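Local coordinates for protein DNA primase (Aquifex aeolicus, PDB 2AU3) that probably synthesises the short RNA primers from which DNA polymerase starts during DNA replication, working on single-stranded DNA with zinc and magnesium as cofactors, at residues A[133-138]-A[259-264]; A[292-297]-A[301-306]; A[325-328]-A[334-337]; A[330-333]-A[339-342]. All coordinates share one frame; numbering follows the deposited sequence.

Interaction 1: residues A[133-138]-A[259-264]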
loop_
_atom_site.group_PDB
_atom_site.type_symbol
_atom_site.label_atom_id
_atom_site.label_comp_id
_atom_site.label_asym_id
_atom_site.label_seq_id
_atom_site.Cartn_x
_atom_site.Cartn_y
_atom_site.Cartn_z
ATOM N N ARG A 133 7.002 -14.230 -10.782
ATOM C CA ARG A 133 5.616 -14.149 -10.311
ATOM C C ARG A 133 4.761 -13.096 -11.044
ATOM O O ARG A 133 3.625 -12.837 -10.648
ATOM C CB ARG A 133 5.594 -13.874 -8.801
ATOM C CG ARG A 133 6.239 -14.998 -7.961
ATOM C CD ARG A 133 5.260 -16.071 -7.488
ATOM N NE ARG A 133 4.281 -15.528 -6.537
ATOM C CZ ARG A 133 2.965 -15.751 -6.589
ATOM N NH1 ARG A 133 2.443 -16.520 -7.555
ATOM N NH2 ARG A 133 2.166 -15.213 -5.665
ATOM N N GLY A 134 5.304 -12.481 -12.090
ATOM C CA GLY A 134 4.534 -11.526 -12.870
ATOM C C GLY A 134 4.535 -10.089 -12.356
ATOM O O GLY A 134 3.741 -9.256 -12.818
ATOM N N ILE A 135 5.418 -9.780 -11.411
ATOM C CA ILE A 135 5.572 -8.381 -10.969
ATOM C C ILE A 135 6.571 -7.639 -11.842
ATOM O O ILE A 135 7.710 -8.065 -12.028
ATOM C CB ILE A 135 5.895 -8.280 -9.476
ATOM C CG1 ILE A 135 4.700 -8.866 -8.682
ATOM C CG2 ILE A 135 6.116 -6.783 -9.063
ATOM C CD1 ILE A 135 5.040 -9.386 -7.330
ATOM N N ASP A 136 6.124 -6.538 -12.418
ATOM C CA ASP A 136 6.985 -5.756 -13.292
ATOM C C ASP A 136 8.095 -5.069 -12.471
ATOM O O ASP A 136 7.820 -4.499 -11.416
ATOM C CB ASP A 136 6.156 -4.704 -14.019
ATOM C CG ASP A 136 6.895 -4.105 -15.189
ATOM O OD1 ASP A 136 6.651 -4.518 -16.346
ATOM O OD2 ASP A 136 7.775 -3.247 -15.042
ATOM N N PRO A 137 9.334 -5.099 -12.968
ATOM C CA PRO A 137 10.452 -4.423 -12.291
ATOM C C PRO A 137 10.158 -2.953 -12.018
ATOM O O PRO A 137 10.554 -2.449 -10.990
ATOM C CB PRO A 137 11.605 -4.574 -13.297
ATOM C CG PRO A 137 11.265 -5.814 -14.018
ATOM C CD PRO A 137 9.781 -5.795 -14.193
ATOM N N LYS A 138 9.412 -2.286 -12.892
ATOM C CA LYS A 138 9.061 -0.884 -12.622
ATOM C C LYS A 138 8.180 -0.782 -11.383
ATOM O O LYS A 138 8.362 0.129 -10.572
ATOM C CB LYS A 138 8.342 -0.239 -13.802
ATOM C CG LYS A 138 9.163 -0.222 -15.118
ATOM C CD LYS A 138 8.419 0.566 -16.217
ATOM C CE LYS A 138 7.425 -0.303 -17.008
ATOM N NZ LYS A 138 7.924 -1.701 -17.336
ATOM N N LEU A 259 -1.959 -6.252 -10.581
ATOM C CA LEU A 259 -2.831 -5.291 -11.287
ATOM C C LEU A 259 -2.063 -4.011 -11.646
ATOM O O LEU A 259 -2.123 -3.517 -12.792
ATOM C CB LEU A 259 -4.094 -4.997 -10.453
ATOM C CG LEU A 259 -5.376 -5.769 -10.827
ATOM C CD1 LEU A 259 -5.232 -7.266 -10.571
ATOM C CD2 LEU A 259 -6.556 -5.203 -10.009
ATOM N N PHE A 260 -1.272 -3.505 -10.692
ATOM C CA PHE A 260 -0.405 -2.330 -10.943
ATOM C C PHE A 260 0.619 -2.621 -12.062
ATOM O O PHE A 260 0.908 -1.747 -12.880
ATOM C CB PHE A 260 0.372 -1.952 -9.688
ATOM C CG PHE A 260 0.030 -0.622 -9.148
ATOM C CD1 PHE A 260 -0.987 -0.494 -8.212
ATOM C CD2 PHE A 260 0.701 0.503 -9.573
ATOM C CE1 PHE A 260 -1.312 0.757 -7.724
ATOM C CE2 PHE A 260 0.384 1.748 -9.075
ATOM C CZ PHE A 260 -0.622 1.863 -8.143
ATOM N N SER A 261 1.167 -3.829 -12.084
ATOM C CA SER A 261 2.045 -4.269 -13.181
ATOM C C SER A 261 1.354 -4.192 -14.529
ATOM O O SER A 261 2.001 -4.024 -15.563
ATOM C CB SER A 261 2.562 -5.690 -12.927
ATOM O OG SER A 261 3.426 -5.724 -11.791
ATOM N N GLU A 262 0.032 -4.303 -14.531
ATOM C CA GLU A 262 -0.704 -4.309 -15.783
ATOM C C GLU A 262 -1.344 -2.949 -16.049
ATOM O O GLU A 262 -2.196 -2.820 -16.926
ATOM C CB GLU A 262 -1.772 -5.417 -15.751
ATOM C CG GLU A 262 -1.224 -6.830 -15.521
ATOM C CD GLU A 262 -0.341 -7.346 -16.657
ATOM O OE1 GLU A 262 -0.398 -6.776 -17.759
ATOM O OE2 GLU A 262 0.425 -8.328 -16.435
ATOM N N GLY A 263 -0.932 -1.932 -15.289
ATOM C CA GLY A 263 -1.450 -0.580 -15.452
ATOM C C GLY A 263 -2.845 -0.323 -14.856
ATOM O O GLY A 263 -3.528 0.624 -15.232
ATOM N N ILE A 264 -3.275 -1.162 -13.930
ATOM C CA ILE A 264 -4.545 -0.953 -13.262
ATOM C C ILE A 264 -4.169 -0.443 -11.876
ATOM O O ILE A 264 -3.737 -1.224 -11.025
ATOM C CB ILE A 264 -5.319 -2.278 -13.176
ATOM C CG1 ILE A 264 -5.841 -2.674 -14.554
ATOM C CG2 ILE A 264 -6.567 -2.128 -12.273
ATOM C CD1 ILE A 264 -6.419 -4.097 -14.583
#

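Interaction 2: residues A[292-297]-A[301-306]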
loop_
_atom_site.group_PDB
_atom_site.type_symbol
_atom_site.label_atom_id
_atom_site.label_comp_id
_atom_site.label_asym_id
_atom_site.label_seq_id
_atom_site.Cartn_x
_atom_site.Cartn_y
_atom_site.Cartn_z
ATOM N N ILE A 292 -15.068 -4.958 -5.966
ATOM C CA ILE A 292 -14.369 -5.939 -5.145
ATOM C C ILE A 292 -14.022 -7.097 -6.069
ATOM O O ILE A 292 -14.876 -7.587 -6.821
ATOM C CB ILE A 292 -15.225 -6.450 -3.969
ATOM C CG1 ILE A 292 -15.917 -5.323 -3.238
ATOM C CG2 ILE A 292 -14.380 -7.301 -2.980
ATOM C CD1 ILE A 292 -16.993 -5.843 -2.312
ATOM N N LEU A 293 -12.761 -7.505 -6.019
ATOM C CA LEU A 293 -12.251 -8.496 -6.939
ATOM C C LEU A 293 -11.448 -9.502 -6.190
ATOM O O LEU A 293 -10.224 -9.356 -6.049
ATOM C CB LEU A 293 -11.379 -7.807 -8.000
ATOM C CG LEU A 293 -10.706 -8.680 -9.068
ATOM C CD1 LEU A 293 -11.693 -9.230 -10.092
ATOM C CD2 LEU A 293 -9.660 -7.869 -9.755
ATOM N N TYR A 294 -12.126 -10.518 -5.668
ATOM C CA TYR A 294 -11.473 -11.531 -4.878
ATOM C C TYR A 294 -11.380 -12.797 -5.746
ATOM O O TYR A 294 -11.872 -12.813 -6.876
ATOM C CB TYR A 294 -12.262 -11.776 -3.586
ATOM C CG TYR A 294 -12.112 -10.690 -2.496
ATOM C CD1 TYR A 294 -11.394 -9.505 -2.726
ATOM C CD2 TYR A 294 -12.704 -10.866 -1.247
ATOM C CE1 TYR A 294 -11.270 -8.542 -1.727
ATOM C CE2 TYR A 294 -12.573 -9.919 -0.242
ATOM C CZ TYR A 294 -11.872 -8.755 -0.497
ATOM O OH TYR A 294 -11.766 -7.836 0.507
ATOM N N ASP A 295 -10.710 -13.828 -5.251
ATOM C CA ASP A 295 -10.552 -15.068 -6.016
ATOM C C ASP A 295 -11.891 -15.664 -6.479
ATOM O O ASP A 295 -12.895 -15.603 -5.769
ATOM C CB ASP A 295 -9.784 -16.106 -5.191
ATOM C CG ASP A 295 -8.345 -15.721 -4.955
ATOM O OD1 ASP A 295 -7.814 -14.854 -5.696
ATOM O OD2 ASP A 295 -7.655 -16.248 -4.041
ATOM N N GLY A 296 -11.880 -16.288 -7.651
ATOM C CA GLY A 296 -13.054 -16.950 -8.183
ATOM C C GLY A 296 -13.206 -18.353 -7.617
ATOM O O GLY A 296 -13.169 -19.348 -8.342
ATOM N N ASP A 297 -13.350 -18.438 -6.302
ATOM C CA ASP A 297 -13.713 -19.702 -5.682
ATOM C C ASP A 297 -14.645 -19.427 -4.507
ATOM O O ASP A 297 -14.983 -18.269 -4.227
ATOM C CB ASP A 297 -12.471 -20.543 -5.324
ATOM C CG ASP A 297 -11.596 -19.912 -4.249
ATOM O OD1 ASP A 297 -11.957 -18.850 -3.685
ATOM O OD2 ASP A 297 -10.534 -20.454 -3.861
ATOM N N ARG A 301 -15.593 -15.805 -2.772
ATOM C CA ARG A 301 -16.965 -15.351 -2.777
ATOM C C ARG A 301 -17.460 -15.088 -1.368
ATOM O O ARG A 301 -18.041 -14.045 -1.119
ATOM C CB ARG A 301 -17.868 -16.336 -3.535
ATOM C CG ARG A 301 -17.859 -16.070 -5.068
ATOM C CD ARG A 301 -18.643 -17.084 -5.926
ATOM N NE ARG A 301 -18.307 -18.474 -5.609
ATOM C CZ ARG A 301 -17.531 -19.254 -6.364
ATOM N NH1 ARG A 301 -17.001 -18.785 -7.484
ATOM N NH2 ARG A 301 -17.291 -20.505 -6.001
ATOM N N LYS A 302 -17.177 -15.998 -0.438
ATOM C CA LYS A 302 -17.516 -15.770 0.969
ATOM C C LYS A 302 -16.801 -14.556 1.597
ATOM O O LYS A 302 -17.386 -13.852 2.423
ATOM C CB LYS A 302 -17.310 -17.047 1.803
ATOM C CG LYS A 302 -18.401 -18.080 1.498
ATOM C CD LYS A 302 -18.258 -19.345 2.311
ATOM C CE LYS A 302 -19.500 -20.223 2.092
ATOM N NZ LYS A 302 -19.499 -21.345 3.021
ATOM N N ALA A 303 -15.553 -14.305 1.192
ATOM C CA ALA A 303 -14.816 -13.142 1.699
ATOM C C ALA A 303 -15.382 -11.819 1.161
ATOM O O ALA A 303 -15.420 -10.821 1.880
ATOM C CB ALA A 303 -13.308 -13.268 1.431
ATOM N N MET A 304 -15.887 -11.839 -0.067
ATOM C CA MET A 304 -16.534 -10.675 -0.654
ATOM C C MET A 304 -17.820 -10.381 0.110
ATOM O O MET A 304 -18.131 -9.236 0.390
ATOM C CB MET A 304 -16.839 -10.886 -2.159
ATOM C CG MET A 304 -15.571 -10.907 -3.101
ATOM S SD MET A 304 -15.777 -10.484 -4.895
ATOM C CE MET A 304 -16.890 -9.504 -4.753
ATOM N N LYS A 305 -18.564 -11.423 0.453
ATOM C CA LYS A 305 -19.791 -11.255 1.228
ATOM C C LYS A 305 -19.549 -10.730 2.643
ATOM O O LYS A 305 -20.330 -9.925 3.147
ATOM C CB LYS A 305 -20.610 -12.557 1.245
ATOM C CG LYS A 305 -21.227 -12.867 -0.131
ATOM C CD LYS A 305 -21.669 -14.328 -0.252
ATOM C CE LYS A 305 -21.720 -14.750 -1.704
ATOM N NZ LYS A 305 -23.075 -15.192 -2.150
ATOM N N SER A 306 -18.485 -11.187 3.297
ATOM C CA SER A 306 -18.105 -10.612 4.594
ATOM C C SER A 306 -17.680 -9.144 4.517
ATOM O O SER A 306 -17.872 -8.377 5.469
ATOM C CB SER A 306 -16.998 -11.444 5.249
ATOM O OG SER A 306 -17.404 -12.804 5.320
#

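Interaction 3: residues A[325-328]-A[334-337]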
loop_
_atom_site.group_PDB
_atom_site.type_symbol
_atom_site.label_atom_id
_atom_site.label_comp_id
_atom_site.label_asym_id
_atom_site.label_seq_id
_atom_site.Cartn_x
_atom_site.Cartn_y
_atom_site.Cartn_z
ATOM N N GLU A 325 -14.725 -19.519 -12.069
ATOM C CA GLU A 325 -14.319 -20.502 -11.071
ATOM C C GLU A 325 -12.908 -20.913 -11.284
ATOM O O GLU A 325 -12.529 -21.264 -12.396
ATOM C CB GLU A 325 -15.209 -21.754 -11.121
ATOM C CG GLU A 325 -14.839 -22.788 -10.069
ATOM C CD GLU A 325 -15.109 -22.283 -8.655
ATOM O OE1 GLU A 325 -16.054 -21.497 -8.476
ATOM O OE2 GLU A 325 -14.379 -22.675 -7.720
ATOM N N GLY A 326 -12.124 -20.866 -10.214
ATOM C CA GLY A 326 -10.752 -21.329 -10.273
ATOM C C GLY A 326 -9.689 -20.300 -10.605
ATOM O O GLY A 326 -8.499 -20.630 -10.555
ATOM N N TYR A 327 -10.096 -19.068 -10.932
ATOM C CA TYR A 327 -9.151 -18.003 -11.293
ATOM C C TYR A 327 -8.950 -17.001 -10.175
ATOM O O TYR A 327 -9.915 -16.507 -9.609
ATOM C CB TYR A 327 -9.660 -17.232 -12.520
ATOM C CG TYR A 327 -9.583 -18.031 -13.820
ATOM C CD1 TYR A 327 -8.546 -17.820 -14.731
ATOM C CD2 TYR A 327 -10.510 -19.023 -14.100
ATOM C CE1 TYR A 327 -8.469 -18.548 -15.920
ATOM C CE2 TYR A 327 -10.437 -19.778 -15.283
ATOM C CZ TYR A 327 -9.419 -19.523 -16.184
ATOM O OH TYR A 327 -9.336 -20.250 -17.337
ATOM N N ASP A 328 -7.694 -16.645 -9.902
ATOM C CA ASP A 328 -7.423 -15.439 -9.130
ATOM C C ASP A 328 -7.077 -14.343 -10.156
ATOM O O ASP A 328 -6.997 -14.638 -11.347
ATOM C CB ASP A 328 -6.318 -15.659 -8.077
ATOM C CG ASP A 328 -4.973 -15.946 -8.683
ATOM O OD1 ASP A 328 -4.917 -16.205 -9.906
ATOM O OD2 ASP A 328 -3.904 -15.928 -8.005
ATOM N N LYS A 334 -3.224 -13.630 -16.897
ATOM C CA LYS A 334 -2.330 -14.419 -17.763
ATOM C C LYS A 334 -3.055 -15.032 -18.962
ATOM O O LYS A 334 -2.514 -15.048 -20.066
ATOM C CB LYS A 334 -1.559 -15.480 -16.988
ATOM C CG LYS A 334 -0.334 -14.887 -16.216
ATOM C CD LYS A 334 0.594 -15.945 -15.615
ATOM C CE LYS A 334 -0.134 -16.945 -14.747
ATOM N NZ LYS A 334 -0.471 -16.370 -13.410
ATOM N N GLU A 335 -4.281 -15.515 -18.746
ATOM C CA GLU A 335 -4.995 -16.257 -19.797
ATOM C C GLU A 335 -5.720 -15.325 -20.762
ATOM O O GLU A 335 -5.715 -15.531 -21.982
ATOM C CB GLU A 335 -5.979 -17.279 -19.198
ATOM C CG GLU A 335 -6.784 -18.017 -20.258
ATOM C CD GLU A 335 -7.489 -19.271 -19.753
ATOM O OE1 GLU A 335 -7.362 -19.606 -18.558
ATOM O OE2 GLU A 335 -8.177 -19.925 -20.571
ATOM N N PHE A 336 -6.341 -14.293 -20.206
ATOM C CA PHE A 336 -7.221 -13.416 -20.983
ATOM C C PHE A 336 -6.663 -12.006 -21.252
ATOM O O PHE A 336 -7.176 -11.288 -22.102
ATOM C CB PHE A 336 -8.592 -13.350 -20.293
ATOM C CG PHE A 336 -9.231 -14.722 -20.081
ATOM C CD1 PHE A 336 -9.690 -15.451 -21.169
ATOM C CD2 PHE A 336 -9.357 -15.273 -18.799
ATOM C CE1 PHE A 336 -10.284 -16.715 -20.995
ATOM C CE2 PHE A 336 -9.962 -16.527 -18.604
ATOM C CZ PHE A 336 -10.428 -17.253 -19.727
ATOM N N GLY A 337 -5.638 -11.601 -20.517
ATOM C CA GLY A 337 -5.018 -10.284 -20.741
ATOM C C GLY A 337 -5.592 -9.169 -19.867
ATOM O O GLY A 337 -6.770 -9.199 -19.477
#

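Interaction 4: residues A[330-333]-A[339-342]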
loop_
_atom_site.group_PDB
_atom_site.type_symbol
_atom_site.label_atom_id
_atom_site.label_comp_id
_atom_site.label_asym_id
_atom_site.label_seq_id
_atom_site.Cartn_x
_atom_site.Cartn_y
_atom_site.Cartn_z
ATOM N N ASP A 330 -4.325 -12.925 -10.984
ATOM C CA ASP A 330 -3.093 -13.255 -11.685
ATOM C C ASP A 330 -3.349 -14.208 -12.879
ATOM O O ASP A 330 -2.943 -13.918 -14.002
ATOM C CB ASP A 330 -2.137 -13.903 -10.684
ATOM C CG ASP A 330 -0.942 -14.492 -11.327
ATOM O OD1 ASP A 330 -0.328 -13.839 -12.227
ATOM O OD2 ASP A 330 -0.529 -15.614 -10.984
ATOM N N GLU A 331 -4.054 -15.312 -12.619
ATOM C CA GLU A 331 -4.345 -16.328 -13.641
ATOM C C GLU A 331 -5.306 -15.813 -14.695
ATOM O O GLU A 331 -5.167 -16.125 -15.882
ATOM C CB GLU A 331 -4.909 -17.600 -12.984
ATOM C CG GLU A 331 -3.903 -18.343 -12.092
ATOM C CD GLU A 331 -2.770 -19.016 -12.867
ATOM O OE1 GLU A 331 -2.702 -18.881 -14.123
ATOM O OE2 GLU A 331 -1.912 -19.670 -12.211
ATOM N N PHE A 332 -6.308 -15.042 -14.260
ATOM C CA PHE A 332 -7.203 -14.388 -15.219
ATOM C C PHE A 332 -6.432 -13.492 -16.199
ATOM O O PHE A 332 -6.599 -13.588 -17.421
ATOM C CB PHE A 332 -8.322 -13.597 -14.531
ATOM C CG PHE A 332 -9.381 -13.118 -15.497
ATOM C CD1 PHE A 332 -10.531 -13.856 -15.716
ATOM C CD2 PHE A 332 -9.185 -11.967 -16.238
ATOM C CE1 PHE A 332 -11.492 -13.425 -16.621
ATOM C CE2 PHE A 332 -10.114 -11.540 -17.145
ATOM C CZ PHE A 332 -11.283 -12.257 -17.337
ATOM N N ILE A 333 -5.568 -12.639 -15.661
ATOM C CA ILE A 333 -4.747 -11.765 -16.511
ATOM C C ILE A 333 -3.849 -12.566 -17.421
ATOM O O ILE A 333 -3.732 -12.242 -18.620
ATOM C CB ILE A 333 -3.875 -10.804 -15.666
ATOM C CG1 ILE A 333 -4.737 -9.720 -15.025
ATOM C CG2 ILE A 333 -2.774 -10.143 -16.555
ATOM C CD1 ILE A 333 -4.024 -9.032 -13.805
ATOM N N GLU A 339 -6.591 -6.221 -20.517
ATOM C CA GLU A 339 -7.704 -5.425 -21.016
ATOM C C GLU A 339 -9.035 -6.129 -20.753
ATOM O O GLU A 339 -10.023 -5.489 -20.394
ATOM C CB GLU A 339 -7.511 -5.071 -22.497
ATOM C CG GLU A 339 -8.573 -4.109 -23.040
ATOM C CD GLU A 339 -8.754 -2.852 -22.186
ATOM O OE1 GLU A 339 -7.731 -2.192 -21.829
ATOM O OE2 GLU A 339 -9.921 -2.530 -21.875
ATOM N N GLU A 340 -9.059 -7.454 -20.904
ATOM C CA GLU A 340 -10.248 -8.208 -20.543
ATOM C C GLU A 340 -10.583 -8.068 -19.059
ATOM O O GLU A 340 -11.741 -8.027 -18.709
ATOM C CB GLU A 340 -10.117 -9.682 -20.920
ATOM C CG GLU A 340 -11.452 -10.436 -20.977
ATOM C CD GLU A 340 -12.548 -9.673 -21.720
ATOM O OE1 GLU A 340 -12.262 -9.028 -22.745
ATOM O OE2 GLU A 340 -13.701 -9.705 -21.271
ATOM N N LEU A 341 -9.576 -7.994 -18.180
ATOM C CA LEU A 341 -9.884 -7.785 -16.765
ATOM C C LEU A 341 -10.542 -6.408 -16.548
ATOM O O LEU A 341 -11.508 -6.287 -15.805
ATOM C CB LEU A 341 -8.646 -7.950 -15.881
ATOM C CG LEU A 341 -8.879 -7.696 -14.400
ATOM C CD1 LEU A 341 -9.965 -8.658 -13.854
ATOM C CD2 LEU A 341 -7.567 -7.791 -13.547
ATOM N N ARG A 342 -10.022 -5.387 -17.216
ATOM C CA ARG A 342 -10.625 -4.052 -17.176
ATOM C C ARG A 342 -12.077 -4.115 -17.638
ATOM O O ARG A 342 -12.983 -3.545 -16.988
ATOM C CB ARG A 342 -9.852 -3.082 -18.064
ATOM C CG ARG A 342 -8.670 -2.406 -17.424
ATOM C CD ARG A 342 -8.211 -1.128 -18.148
ATOM N NE ARG A 342 -6.783 -0.913 -17.952
ATOM C CZ ARG A 342 -6.104 0.166 -18.346
ATOM N NH1 ARG A 342 -6.720 1.179 -18.958
ATOM N NH2 ARG A 342 -4.798 0.237 -18.114
#

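Interaction 1: residues A[133-138]-A[259-264]
S261, in the last turn of helix 253-261 of the Toprim fold, meets the bend 134-136 that leads into helix 137-142 of the N-terminal part of the catalytic core. S261 CB lies 3.8 Å from G134 O and also touches D136, whose own CB points toward the serine. One bond further out, OG stands beside the serine's backbone N (chi1 -66°). From there S261 OG packs 3.5 Å from I135 CA and takes a nearly straight hydrogen bond from D136 N, with an N-H...O angle of 175°. The same OG is hydrogen-bonded to L257 O one turn earlier in its helix, so the hydroxyl links the loop 134-136 to the end of helix 253-261. The helix stops here in a Schellman motif, with G263 at positive phi as its C-prime residue. While D136 N is held by the serine, the D136 carboxylate turns to the start of helix 137-142, where it serves as N-cap. D136 OD2 accepts there from K138 N through its anti lone pair at 2.9 Å, and on its syn side, 27° out of the carboxylate plane, receives K138 NZ in a salt bridge of 2.8 Å.

Interaction 2: residues A[292-297]-A[301-306]
I292, in strand 289-293, turns its side chain toward helix 298-313 and meets the end of M304: CB of I292 is 3.6 Å from M304 CE, and the two side chains run antiparallel to one another where they overlap. The M304 side chain bends at its end, bringing CE to I292, where it also touches the carbonyl O. L293 points away from the helix, and Y294 returns to it. M304 CG and A303 CB approach the Y294 ring obliquely, at 3.4 and 3.6 Å from Y294 CD2, while I292 CG2, from the same segment as the tyrosine, lies over one face near the rim. M304 SD stands 5.2 Å from the Y294 ring centroid, 40° off the normal, in a Met-aromatic contact; Y294 N, buried beside the sulfur, has no partner in the model. Beyond D295 the chain makes an inverse gamma turn centred on G296. D297 then caps the helix, its OD1 bonded to G300 N, while its carbonyl O accepts from R301 N at 2.9 Å. The R301 guanidinium lays one face over the D297 carbonyl carbon, with NH2 3.2 Å from that atom, and is salt-bridged to E325. A leucine in place of R301 would probably leave E325 without its charged mate and uncover the D297 peptide. Strand, acidic loop and helix open a beta-alpha-beta unit of the Toprim fold, whose D295 and D297 are predicted magnesium ligands.

Interaction 3: residues A[325-328]-A[334-337]
The polar part of this contact is a single bond between Y327, in the loop before helix 329-336, and E335 in the last turn of that helix. Y327 OH donates to E335 OE1, modelled at 2.4 Å, too short to be taken at face value, so the exact length is doubtful. E335 OE1 approaches the edge of the phenol ring, near its plane; the carboxylate plane is turned 44° from the ring. E335 reaches this far because its CG is anti to the backbone N (chi1 177°) and the chain stays extended beyond it, crossing the tyrosine at about a right angle.

The apolar part joins two rings. Y327 CE1 is 3.7 Å from F336 CE2, with centroids 5.6 Å apart and planes at 40°, an oblique pair. E335 CG lies 3.6 Å above the centre of the F336 ring, so the glutamate's aliphatic stem packs on the phenylalanine while its carboxylate meets the phenol hydroxyl. With an alanine in place of Y327, E335 OE1 would probably lose its hydroxyl partner and F336 the ring beside it. Backbone bonds tie both G326 and Y327 to G296, and D328 N-caps the helix through E331 N. The arrangement is thus a loop whose tyrosine reaches across to the last turn of the helix it leads into, at the border of the Toprim acidic site: the Y327 side chain is about 7 Å from that of D295, a predicted magnesium ligand.

Interaction 4: residues A[330-333]-A[339-342]
With CG anti to its backbone N (chi1 -170°), F332 extends its ring from helix 329-336 toward helix 338-347, and L341, its CG likewise anti (chi1 178°), comes to meet it. The two elements are consecutive helices, joined by a short turn at G337, that follow the last strand of the Toprim sheet, and the contact is buried apolar packing. F332 presents its ring edge rather than a face to the backbone of the second helix: CE2 is 3.7 Å from L341 N, and the carbonyl carbon of E340 also lies near the ring plane. Beside this, F332 CD2 packs against L341 CB at 4.1 Å, the side chains crossing obliquely. E340 touches F332 through its aliphatic CG, 4.1 Å from F332 CZ. One residue on from the phenylalanine, I333 takes the other branch of the leucine. L341 is therefore shared, CD1 lying next to the phenylalanine ring and CD2 next to the isoleucine. L259 of helix 253-261 touches both I333 and L341, joining the pair to the body of the domain, and F336 meets the F332 ring at planes about 45° apart. The closest side-chain approach between the two segments is L341 CD2 to I333 CG1, 3.7 Å.

Interaction 4 is the buried contact of the four, mainly apolar and without a hydrogen bond between its segments, whereas interaction 3 lies on the surface and pairs a hydroxyl with a carboxylate; both use helix 329-336, and Y327 CD1 packs on F332 N between them. Interactions 1 and 2 are partly buried. The first joins two parts of the catalytic core through one serine hydroxyl, while the second is local packing of a strand on its following helix, beside the predicted magnesium ligands. L259, which also touches L293 of interaction 2, ties interactions 1, 2 and 4 together. Interactions 2 and 3 meet through the backbone: G296 N to Y327 O at 2.8 Å is a probable hydrogen bond.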